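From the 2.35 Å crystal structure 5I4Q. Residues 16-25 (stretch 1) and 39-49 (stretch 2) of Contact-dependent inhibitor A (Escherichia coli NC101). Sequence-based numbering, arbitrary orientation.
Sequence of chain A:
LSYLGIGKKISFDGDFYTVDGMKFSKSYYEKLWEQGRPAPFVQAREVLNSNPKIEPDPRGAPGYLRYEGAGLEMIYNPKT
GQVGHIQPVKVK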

# COMPACT_ATOMS: atom_id res chain seq x y z
N PHE A 16 -34.21 -8.80 15.18
CA PHE A 16 -33.13 -8.42 16.08
C PHE A 16 -32.30 -9.61 16.49
O PHE A 16 -32.80 -10.72 16.57
CB PHE A 16 -33.64 -7.78 17.37
CG PHE A 16 -34.34 -6.48 17.17
CD1 PHE A 16 -33.63 -5.32 16.97
CD2 PHE A 16 -35.72 -6.42 17.20
CE1 PHE A 16 -34.28 -4.11 16.78
CE2 PHE A 16 -36.39 -5.22 17.02
CZ PHE A 16 -35.67 -4.05 16.80
N TYR A 17 -31.03 -9.35 16.78
CA TYR A 17 -30.20 -10.31 17.45
C TYR A 17 -30.04 -9.82 18.89
O TYR A 17 -29.75 -8.63 19.12
CB TYR A 17 -28.80 -10.42 16.75
CG TYR A 17 -28.78 -11.06 15.37
CD1 TYR A 17 -28.84 -12.45 15.22
CD2 TYR A 17 -28.70 -10.28 14.21
CE1 TYR A 17 -28.81 -13.03 13.95
CE2 TYR A 17 -28.69 -10.84 12.96
CZ TYR A 17 -28.73 -12.22 12.83
OH TYR A 17 -28.70 -12.75 11.56
N THR A 18 -30.17 -10.73 19.85
CA THR A 18 -30.25 -10.34 21.23
C THR A 18 -29.42 -11.27 22.07
O THR A 18 -29.38 -12.46 21.78
CB THR A 18 -31.74 -10.37 21.75
OG1 THR A 18 -32.23 -11.70 21.62
CG2 THR A 18 -32.69 -9.50 20.93
N VAL A 19 -28.78 -10.73 23.10
CA VAL A 19 -28.03 -11.52 24.08
C VAL A 19 -27.55 -10.60 25.21
O VAL A 19 -27.16 -9.45 24.93
CB VAL A 19 -26.83 -12.24 23.43
CG1 VAL A 19 -25.84 -11.23 22.91
CG2 VAL A 19 -26.11 -13.18 24.41
N ASP A 20 -27.58 -11.11 26.47
CA ASP A 20 -27.07 -10.39 27.66
C ASP A 20 -27.74 -9.03 27.86
O ASP A 20 -27.13 -8.05 28.31
CB ASP A 20 -25.55 -10.20 27.53
CG ASP A 20 -24.80 -10.15 28.87
OD1 ASP A 20 -25.32 -10.62 29.91
OD2 ASP A 20 -23.64 -9.67 28.85
N GLY A 21 -29.01 -8.95 27.48
CA GLY A 21 -29.71 -7.68 27.56
C GLY A 21 -29.33 -6.63 26.52
O GLY A 21 -29.75 -5.48 26.63
N MSE A 22 -28.53 -7.00 25.51
CA MSE A 22 -28.23 -6.11 24.40
C MSE A 22 -28.94 -6.57 23.15
O MSE A 22 -29.22 -7.77 22.97
CB MSE A 22 -26.75 -6.11 24.11
CG MSE A 22 -25.91 -5.47 25.22
SE MSE A 22 -23.97 -5.78 24.87
CE MSE A 22 -23.76 -7.67 25.41
N LYS A 23 -29.21 -5.64 22.24
CA LYS A 23 -29.72 -6.05 20.96
C LYS A 23 -29.31 -5.14 19.84
O LYS A 23 -29.06 -3.96 20.04
CB LYS A 23 -31.25 -6.26 21.02
CG LYS A 23 -32.10 -5.04 20.77
CD LYS A 23 -33.58 -5.40 20.92
CE LYS A 23 -34.48 -4.15 20.91
NZ LYS A 23 -35.91 -4.45 21.23
N PHE A 24 -29.21 -5.75 18.65
CA PHE A 24 -28.89 -5.11 17.38
C PHE A 24 -29.94 -5.47 16.34
O PHE A 24 -30.30 -6.63 16.24
CB PHE A 24 -27.56 -5.64 16.82
CG PHE A 24 -26.35 -5.05 17.47
CD1 PHE A 24 -25.85 -5.58 18.67
CD2 PHE A 24 -25.66 -4.01 16.88
CE1 PHE A 24 -24.72 -5.05 19.26
CE2 PHE A 24 -24.54 -3.49 17.46
CZ PHE A 24 -24.06 -4.00 18.66
N SER A 25 -30.37 -4.53 15.51
CA SER A 25 -31.19 -4.93 14.33
C SER A 25 -30.42 -5.92 13.43
O SER A 25 -29.18 -5.94 13.39
CB SER A 25 -31.66 -3.74 13.50
OG SER A 25 -30.65 -3.27 12.65
N ALA A 39 -17.66 -8.57 16.01
CA ALA A 39 -17.99 -8.79 17.40
C ALA A 39 -18.62 -7.54 18.02
O ALA A 39 -18.09 -7.01 18.97
CB ALA A 39 -16.76 -9.19 18.16
N PRO A 40 -19.76 -7.10 17.47
CA PRO A 40 -20.47 -5.93 17.97
C PRO A 40 -20.98 -6.03 19.40
O PRO A 40 -21.09 -5.03 20.04
CB PRO A 40 -21.67 -5.82 17.05
CG PRO A 40 -21.40 -6.65 15.89
CD PRO A 40 -20.48 -7.71 16.33
N PHE A 41 -21.33 -7.21 19.87
CA PHE A 41 -21.73 -7.36 21.27
C PHE A 41 -20.56 -7.20 22.18
O PHE A 41 -20.68 -6.57 23.26
CB PHE A 41 -22.41 -8.71 21.53
CG PHE A 41 -23.81 -8.78 20.97
CD1 PHE A 41 -24.86 -8.12 21.60
CD2 PHE A 41 -24.08 -9.52 19.86
CE1 PHE A 41 -26.14 -8.20 21.11
CE2 PHE A 41 -25.37 -9.63 19.39
CZ PHE A 41 -26.39 -8.96 20.00
N VAL A 42 -19.43 -7.76 21.78
CA VAL A 42 -18.20 -7.54 22.54
C VAL A 42 -17.83 -6.04 22.57
O VAL A 42 -17.56 -5.50 23.63
CB VAL A 42 -17.06 -8.36 21.97
CG1 VAL A 42 -15.75 -7.94 22.62
CG2 VAL A 42 -17.33 -9.83 22.17
N GLN A 43 -17.87 -5.36 21.43
CA GLN A 43 -17.62 -3.90 21.40
C GLN A 43 -18.56 -3.15 22.36
O GLN A 43 -18.13 -2.27 23.14
CB GLN A 43 -17.80 -3.32 20.00
CG GLN A 43 -16.86 -3.85 18.90
CD GLN A 43 -17.22 -3.25 17.53
OE1 GLN A 43 -17.39 -2.02 17.40
NE2 GLN A 43 -17.35 -4.10 16.51
N ALA A 44 -19.85 -3.44 22.29
CA ALA A 44 -20.85 -2.67 23.07
C ALA A 44 -20.67 -2.92 24.57
O ALA A 44 -20.79 -2.03 25.40
CB ALA A 44 -22.26 -3.05 22.65
N ARG A 45 -20.38 -4.16 24.92
CA ARG A 45 -20.08 -4.48 26.30
C ARG A 45 -18.85 -3.73 26.80
O ARG A 45 -18.85 -3.20 27.92
CB ARG A 45 -19.89 -5.98 26.47
CG ARG A 45 -19.59 -6.41 27.91
CD ARG A 45 -19.70 -7.93 28.06
NE ARG A 45 -18.64 -8.59 27.33
CZ ARG A 45 -18.55 -9.90 27.13
NH1 ARG A 45 -19.46 -10.73 27.64
NH2 ARG A 45 -17.52 -10.38 26.43
N GLU A 46 -17.82 -3.66 25.98
CA GLU A 46 -16.66 -2.86 26.36
C GLU A 46 -17.09 -1.44 26.68
O GLU A 46 -16.65 -0.85 27.67
CB GLU A 46 -15.56 -2.83 25.28
CG GLU A 46 -14.80 -4.15 25.14
CD GLU A 46 -14.22 -4.66 26.47
OE1 GLU A 46 -13.32 -4.02 27.00
OE2 GLU A 46 -14.67 -5.67 27.01
N VAL A 47 -17.97 -0.88 25.86
CA VAL A 47 -18.36 0.51 26.14
C VAL A 47 -19.08 0.58 27.49
O VAL A 47 -18.82 1.47 28.29
CB VAL A 47 -19.24 1.09 25.02
CG1 VAL A 47 -19.67 2.50 25.37
CG2 VAL A 47 -18.47 1.11 23.70
N LEU A 48 -20.02 -0.33 27.71
CA LEU A 48 -20.88 -0.29 28.87
C LEU A 48 -20.03 -0.47 30.14
O LEU A 48 -20.36 0.09 31.15
CB LEU A 48 -21.97 -1.37 28.79
CG LEU A 48 -23.09 -1.09 27.80
CD1 LEU A 48 -24.04 -2.28 27.72
CD2 LEU A 48 -23.90 0.15 28.19
N ASN A 49 -18.92 -1.21 30.05
CA ASN A 49 -18.00 -1.52 31.15
C ASN A 49 -16.79 -0.59 31.27
O ASN A 49 -15.83 -0.89 31.99
CB ASN A 49 -17.50 -2.97 31.00
CG ASN A 49 -18.57 -3.98 31.38
OD1 ASN A 49 -19.49 -3.65 32.09
ND2 ASN A 49 -18.43 -5.18 30.94

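A single phenylalanine ring, held on both faces by side chains of a β-hairpin, dominates this packing of a helix against two strands. The ring of Phe 41 takes Val 19 on one face and Phe 24 on the opposite one. Val 19 CG1 lies 3.5 Å from the centroid of the Phe 41 ring and only 10° off its normal, a nearly ideal CH-π geometry. Phe 24 instead presents its edge: the two ring centroids are 5.0 Å apart and the planes meet at 82°, with Phe 24 CD1 3.6 Å from Phe 41 CE1.

The rim of the same ring reaches the hairpin backbone. Phe 41 CZ approaches Tyr 17 O at 3.5 Å, and Phe 41 CE1 approaches Met 22 O at 3.6 Å, both oxygens near the ring plane, where the aromatic hydrogens carry slight positive charge. These carbonyls already accept backbone hydrogen bonds from Phe 24 N and Val 19 N, so the ring meets a strand pair whose own pairing is intact. Although the CA-to-CB bond of Phe 41 points sideways, its m rotamer brings the ring end nearer the strands.

Flanking contacts widen the interface along the helix. Pro 40 CB sits over one face of Phe 24, 3.4 Å from Phe 24 CZ. One turn along from Pro 40, Ala 44 meets the selenium of Met 22, a selenomethionine: Met 22 SE is 3.9 Å from Ala 44 CB. From within the type I' turn, Asp 20 OD2 comes to 4.5 Å from Arg 45 NH1, opposite charges near each other but beyond a salt bridge.

No hydrogen bond crosses between the stretches. The example illustrates a general principle: hairpin and helix can each keep their own backbone hydrogen bonds while apolar packing centred on one aromatic ring brings them together.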